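PDB 6ULY: amino acid adenylation domain-containing protein from Bacillus stratosphericus LAMA 585, which probably selects an alpha-keto acid and activates it with ATP as the acyl adenylate, serving a nonribosomal depsipeptide synthetase module. Local coordinates for residues Arg328-Gly332 with Phe380-Gly384. Residues are numbered along the deposited sequence; the frame is centred on the assembly and turned at random.
With QA7 (5'-O-{(S)-hydroxy[(4-methyl-2-oxopentanoyl)oxy]phosphoryl}adenosine), chain C.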
ATOM      1  N   ARG A 328      13.364  19.614  22.428  1.00 42.74           N
ATOM      2  CA  ARG A 328      11.978  19.258  22.725  1.00 50.00           C
ATOM      3  C   ARG A 328      11.511  18.173  21.765  1.00 41.46           C
ATOM      4  O   ARG A 328      11.143  18.473  20.614  1.00 38.93           O
ATOM      5  CB  ARG A 328      11.083  20.491  22.634  1.00 41.16           C
ATOM      6  CG  ARG A 328      11.509  21.589  23.583  1.00 47.83           C
ATOM      7  CD  ARG A 328      10.515  22.733  23.626  1.00 48.98           C
ATOM      8  NE  ARG A 328      11.089  23.903  24.287  1.00 56.13           N
ATOM      9  CZ  ARG A 328      10.518  25.103  24.326  1.00 52.20           C
ATOM     10  NH1 ARG A 328       9.345  25.306  23.744  1.00 49.25           N
ATOM     11  NH2 ARG A 328      11.127  26.103  24.946  1.00 62.92           N
ATOM     12  N   PRO A 329      11.527  16.905  22.170  1.00 41.95           N
ATOM     13  CA  PRO A 329      10.930  15.865  21.326  1.00 42.89           C
ATOM     14  C   PRO A 329       9.475  16.185  21.018  1.00 44.59           C
ATOM     15  O   PRO A 329       8.754  16.752  21.844  1.00 43.87           O
ATOM     16  CB  PRO A 329      11.066  14.596  22.174  1.00 43.44           C
ATOM     17  CG  PRO A 329      12.218  14.872  23.083  1.00 41.64           C
ATOM     18  CD  PRO A 329      12.183  16.345  23.364  1.00 42.92           C
ATOM     19  N   ALA A 330       9.048  15.830  19.808  1.00 40.52           N
ATOM     20  CA  ALA A 330       7.682  16.094  19.383  1.00 41.41           C
ATOM     21  C   ALA A 330       7.255  15.042  18.370  1.00 40.68           C
ATOM     22  O   ALA A 330       8.087  14.437  17.690  1.00 33.69           O
ATOM     23  CB  ALA A 330       7.546  17.495  18.783  1.00 38.02           C
ATOM     24  N   PHE A 331       5.941  14.831  18.280  1.00 37.10           N
ATOM     25  CA  PHE A 331       5.363  13.906  17.317  1.00 35.84           C
ATOM     26  C   PHE A 331       4.152  14.552  16.663  1.00 35.35           C
ATOM     27  O   PHE A 331       3.422  15.325  17.290  1.00 36.94           O
ATOM     28  CB  PHE A 331       4.951  12.576  17.968  1.00 40.75           C
ATOM     29  CG  PHE A 331       3.751  11.933  17.325  1.00 44.12           C
ATOM     30  CD1 PHE A 331       3.886  11.181  16.171  1.00 43.60           C
ATOM     31  CD2 PHE A 331       2.487  12.095  17.866  1.00 40.25           C
ATOM     32  CE1 PHE A 331       2.783  10.597  15.574  1.00 43.95           C
ATOM     33  CE2 PHE A 331       1.385  11.516  17.274  1.00 42.87           C
ATOM     34  CZ  PHE A 331       1.533  10.767  16.127  1.00 41.74           C
ATOM     35  N   GLY A 332       3.942  14.222  15.396  1.00 37.53           N
ATOM     36  CA  GLY A 332       2.765  14.694  14.696  1.00 36.63           C
ATOM     37  C   GLY A 332       2.653  14.015  13.351  1.00 34.88           C
ATOM     38  O   GLY A 332       3.460  13.154  12.992  1.00 32.22           O
ATOM     39  N   PHE A 380      13.115   4.591  25.540  1.00 56.99           N
ATOM     40  CA  PHE A 380      12.289   5.404  24.664  1.00 55.79           C
ATOM     41  C   PHE A 380      12.320   6.854  25.123  1.00 54.69           C
ATOM     42  O   PHE A 380      12.421   7.146  26.318  1.00 54.18           O
ATOM     43  CB  PHE A 380      10.839   4.909  24.645  1.00 53.42           C
ATOM     44  CG  PHE A 380      10.687   3.487  24.190  1.00 51.70           C
ATOM     45  CD1 PHE A 380      10.848   3.151  22.857  1.00 56.22           C
ATOM     46  CD2 PHE A 380      10.366   2.488  25.093  1.00 61.12           C
ATOM     47  CE1 PHE A 380      10.700   1.839  22.433  1.00 51.18           C
ATOM     48  CE2 PHE A 380      10.214   1.180  24.674  1.00 57.28           C
ATOM     49  CZ  PHE A 380      10.386   0.857  23.342  1.00 53.19           C
ATOM     50  N   THR A 381      12.227   7.761  24.158  1.00 45.00           N
ATOM     51  CA  THR A 381      12.157   9.187  24.439  1.00 55.55           C
ATOM     52  C   THR A 381      10.696   9.598  24.568  1.00 51.98           C
ATOM     53  O   THR A 381       9.918   9.443  23.620  1.00 50.84           O
ATOM     54  CB  THR A 381      12.840   9.992  23.335  1.00 51.33           C
ATOM     55  OG1 THR A 381      14.201   9.564  23.202  1.00 49.41           O
ATOM     56  CG2 THR A 381      12.788  11.484  23.659  1.00 47.85           C
ATOM     57  N   GLU A 382      10.326  10.117  25.737  1.00 52.86           N
ATOM     58  CA  GLU A 382       8.983  10.647  25.917  1.00 47.97           C
ATOM     59  C   GLU A 382       8.750  11.810  24.962  1.00 47.62           C
ATOM     60  O   GLU A 382       9.637  12.638  24.735  1.00 47.63           O
ATOM     61  CB  GLU A 382       8.775  11.105  27.361  1.00 49.83           C
ATOM     62  CG  GLU A 382       8.758   9.979  28.381  1.00 55.31           C
ATOM     63  CD  GLU A 382       8.409  10.461  29.781  1.00 59.57           C
ATOM     64  OE1 GLU A 382       9.322  10.905  30.510  1.00 62.72           O
ATOM     65  OE2 GLU A 382       7.217  10.406  30.147  1.00 57.37           O
ATOM     66  N   LEU A 383       7.549  11.865  24.393  1.00 44.09           N
ATOM     67  CA  LEU A 383       7.182  12.919  23.461  1.00 38.85           C
ATOM     68  C   LEU A 383       6.221  13.929  24.072  1.00 38.62           C
ATOM     69  O   LEU A 383       5.850  14.900  23.402  1.00 40.01           O
ATOM     70  CB  LEU A 383       6.586  12.308  22.187  1.00 38.55           C
ATOM     71  CG  LEU A 383       7.503  11.289  21.498  1.00 41.78           C
ATOM     72  CD1 LEU A 383       6.902  10.803  20.187  1.00 41.07           C
ATOM     73  CD2 LEU A 383       8.901  11.861  21.255  1.00 43.23           C
ATOM     74  N   GLY A 384       5.818  13.736  25.323  1.00 42.31           N
ATOM     75  CA  GLY A 384       5.169  14.781  26.091  1.00 43.72           C
ATOM     76  C   GLY A 384       3.656  14.705  26.053  1.00 42.33           C
ATOM     77  O   GLY A 384       3.044  13.805  25.468  1.00 47.06           O
TER
HETATM   78  C01 QA7 C 701       6.687  16.940  14.813  1.00 44.33           C
HETATM   79  C02 QA7 C 701       6.610  16.985  13.334  1.00 40.95           C
HETATM   80  C03 QA7 C 701       5.837  18.197  12.891  1.00 43.30           C
HETATM   81  C04 QA7 C 701       6.101  15.640  12.928  1.00 43.01           C
HETATM   82  C05 QA7 C 701       5.107  15.572  11.813  1.00 44.10           C
HETATM   83  C06 QA7 C 701       5.357  14.645  10.669  1.00 42.01           C
HETATM   84  C10 QA7 C 701       4.137  11.414  10.309  1.00 43.28           C
HETATM   85  C11 QA7 C 701       4.659  10.228  10.770  1.00 47.53           C
HETATM   86  C12 QA7 C 701       3.890   9.787  12.086  1.00 49.13           C
HETATM   87  C13 QA7 C 701       4.715   9.132  12.707  1.00 49.35           C
HETATM   88  C14 QA7 C 701       6.204   9.698  12.291  1.00 50.13           C
HETATM   89  C16 QA7 C 701       6.563  11.710  13.513  1.00 47.33           C
HETATM   90  C18 QA7 C 701       7.657  11.015  15.205  1.00 44.48           C
HETATM   91  C19 QA7 C 701       8.377  10.804  16.377  1.00 39.75           C
HETATM   92  C21 QA7 C 701       8.475   8.619  15.936  1.00 45.70           C
HETATM   93  C23 QA7 C 701       7.388   9.961  14.441  1.00 44.86           C
HETATM   94  N15 QA7 C 701       6.713  10.427  13.382  1.00 45.42           N
HETATM   95  N17 QA7 C 701       7.131  12.088  14.620  1.00 46.52           N
HETATM   96  N20 QA7 C 701       8.751   9.614  16.699  1.00 47.49           N
HETATM   97  N22 QA7 C 701       7.821   8.755  14.840  1.00 47.65           N
HETATM   98  N24 QA7 C 701       8.665  11.894  17.206  1.00 43.04           N
HETATM   99  O07 QA7 C 701       4.447  14.440   9.693  1.00 48.97           O
HETATM  100  O09 QA7 C 701       4.740  11.833   9.142  1.00 48.93           O
HETATM  101  O25 QA7 C 701       6.055  10.417  11.274  1.00 45.76           O
HETATM  102  O26 QA7 C 701       4.797   7.735  12.363  1.00 51.27           O
HETATM  103  O27 QA7 C 701       2.586   9.061  11.896  1.00 49.27           O
HETATM  104  O28 QA7 C 701       5.221  13.722   7.543  1.00 59.20           O
HETATM  105  O29 QA7 C 701       3.115  13.223   8.095  1.00 42.14           O
HETATM  106  O30 QA7 C 701       6.344  14.104  10.632  1.00 45.83           O
HETATM  107  O31 QA7 C 701       4.156  16.188  11.869  1.00 46.39           O
HETATM  108  P08 QA7 C 701       4.413  13.277   8.615  1.00 53.97           P
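Leu383 spreads its two methyls along strand 327-333: CD1 lies 3.4 Å from Phe331 CB, and CD2 lies 3.6 Å from Pro329 CB. Its CG stands anti to the carbonyl carbon (chi1 -56°), beside the backbone N, and from there the fork bridges two side chains on the same strand face, alternate residues with Ala330 turned away between them. The neighbouring CG of the same proline ring meets Thr381 CG2 at 3.5 Å, a tight carbon pair, the two side chains crossing at about a right angle. No hydrogen bond joins the two segments; they meet by van der Waals packing, which includes Pro329 CB against Glu382 O (3.5 Å).

Polar contact with the adenylate comes through Ala330 O, which accepts a bent bond from adenine N24 (2.7 Å, N-H...O angle 140°), while Leu383 CD1 comes within 3.6 Å of that same N24. The Phe331 ring meets the ligand with its edge: CD1 is 3.7 Å from adenine N17, and ribose C13 lies in the ring plane near CE1. Ala330, Phe331, Gly332 and Leu383 thus form part of the adenylate pocket, chiefly its adenine end, in an ANL-family adenylation domain.

Away from the ligand, Thr381 OG1 hydrogen-bonds to Val305 O, and Glu382 OE2 forms a salt bridge with Arg450. Strand 327-333 runs between strands 297-301 and 338-342 of the mixed sheet; 380-384 leads from strand 377-381, antiparallel to 355-359, into that sheet's outermost strand 385-386, with Leu383 and Gly384 forming a classic beta bulge opposite Leu451.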